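Local coordinates for molybdopterin biosynthesis enzyme, MoaB (PDB 3MCH), which probably binds molybdopterin and takes part in the biosynthesis of the molybdenum cofactor, at residues H148-S151 against L152-K156. Numbering follows the deposited sequence.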
loop_
_atom_site.group_PDB
_atom_site.type_symbol
_atom_site.label_atom_id
_atom_site.label_comp_id
_atom_site.label_asym_id
_atom_site.label_seq_id
_atom_site.Cartn_x
_atom_site.Cartn_y
_atom_site.Cartn_z
ATOM N N HIS B 148 -15.695 6.666 12.007
ATOM C CA HIS B 148 -15.060 7.945 11.689
ATOM C C HIS B 148 -14.896 8.076 10.177
ATOM O O HIS B 148 -15.173 9.126 9.595
ATOM C CB HIS B 148 -13.683 8.053 12.357
ATOM C CG HIS B 148 -13.029 9.391 12.175
ATOM N ND1 HIS B 148 -13.447 10.521 12.845
ATOM C CD2 HIS B 148 -12.010 9.785 11.375
ATOM C CE1 HIS B 148 -12.713 11.554 12.467
ATOM N NE2 HIS B 148 -11.834 11.135 11.574
ATOM N N ALA B 149 -14.434 7.001 9.548
ATOM C CA ALA B 149 -14.239 6.982 8.107
ATOM C C ALA B 149 -15.542 7.283 7.373
ATOM O O ALA B 149 -15.578 8.110 6.458
ATOM C CB ALA B 149 -13.710 5.618 7.677
ATOM N N LEU B 150 -16.607 6.599 7.772
ATOM C CA LEU B 150 -17.906 6.786 7.132
ATOM C C LEU B 150 -18.469 8.190 7.330
ATOM O O LEU B 150 -19.095 8.735 6.424
ATOM C CB LEU B 150 -18.902 5.731 7.642
ATOM C CG LEU B 150 -18.650 4.337 7.055
ATOM C CD1 LEU B 150 -19.350 3.270 7.888
ATOM C CD2 LEU B 150 -19.132 4.304 5.608
ATOM N N SER B 151 -18.242 8.788 8.498
ATOM C CA SER B 151 -18.763 10.132 8.735
ATOM C C SER B 151 -18.131 11.134 7.765
ATOM O O SER B 151 -18.793 12.064 7.305
ATOM C CB SER B 151 -18.533 10.568 10.191
ATOM O OG SER B 151 -17.157 10.638 10.519
ATOM N N LEU B 152 -16.860 10.929 7.433
ATOM C CA LEU B 152 -16.166 11.820 6.507
ATOM C C LEU B 152 -16.623 11.609 5.068
ATOM O O LEU B 152 -16.865 12.565 4.330
ATOM C CB LEU B 152 -14.655 11.606 6.605
ATOM C CG LEU B 152 -14.021 12.092 7.910
ATOM C CD1 LEU B 152 -12.524 11.820 7.882
ATOM C CD2 LEU B 152 -14.290 13.588 8.085
ATOM N N VAL B 153 -16.746 10.349 4.676
ATOM C CA VAL B 153 -17.173 9.997 3.326
ATOM C C VAL B 153 -18.615 10.388 3.034
ATOM O O VAL B 153 -18.924 10.918 1.963
ATOM C CB VAL B 153 -17.042 8.470 3.095
ATOM C CG1 VAL B 153 -17.709 8.065 1.784
ATOM C CG2 VAL B 153 -15.580 8.076 3.088
ATOM N N THR B 154 -19.494 10.120 3.993
ATOM C CA THR B 154 -20.919 10.368 3.824
ATOM C C THR B 154 -21.420 11.706 4.336
ATOM O O THR B 154 -22.487 12.170 3.923
ATOM C CB THR B 154 -21.735 9.283 4.536
ATOM O OG1 THR B 154 -21.589 9.441 5.953
ATOM C CG2 THR B 154 -21.240 7.904 4.140
ATOM N N GLY B 155 -20.666 12.309 5.246
ATOM C CA GLY B 155 -21.074 13.578 5.816
ATOM C C GLY B 155 -22.156 13.374 6.861
ATOM O O GLY B 155 -22.709 14.341 7.384
ATOM N N LYS B 156 -22.462 12.113 7.165
ATOM C CA LYS B 156 -23.488 11.778 8.149
ATOM C C LYS B 156 -22.881 11.598 9.540
ATOM O O LYS B 156 -21.750 11.135 9.683
ATOM C CB LYS B 156 -24.222 10.492 7.743
ATOM C CG LYS B 156 -25.015 10.599 6.441
ATOM C CD LYS B 156 -25.592 9.246 5.998
ATOM C CE LYS B 156 -26.588 8.679 7.009
ATOM N NZ LYS B 156 -27.136 7.349 6.592
#
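T154 grips the carbonyl of L150 twice, through OG1 and through its own backbone N, and the two donors arrive from opposite faces of the carbonyl plane. The hydroxyl bond is short, OG1 to L150 O being 2.6 Å, and lies 40° out of that plane, whereas T154 N sits 2.8 Å from L150 O in the ordinary helical manner. The torsion responsible puts OG1 between the backbone N and the carbonyl carbon (chi1 70°), directing it back along the helix. Having donated there, the same oxygen accepts from K156 N, 3.1 Å from T154 OG1, which defines an ST turn just where G155, with positive phi (78°), breaks the helix. A valine here, lacking the hydroxyl, would probably leave L150 O with the backbone bond alone and K156 N without this acceptor, the turn after the helix being less firmly fixed. One turn earlier S151 does something similar: its OG donates to H148 O at 2.7 Å, and L152 N reaches that oxygen from the same face of the carbonyl plane. K156 O, past the helix end, takes a CA-H...O contact from S151 CA (3.3 Å). On another side, L152 CD1 lies 3.8 Å from H148 NE2, approaching the imidazole at a slant. The T154 and K156 contacts lie at the C-terminal end of helix 146-154. L150, T154 and K156 pack on F2 of strand 2-9, and the K156 ammonium forms a salt bridge with D64. A149, L152 and V153 meet L74 of a second subunit, while H148 touches L112 of that subunit, so this end of the helix touches both strand 2-9 of its own chain and the second subunit.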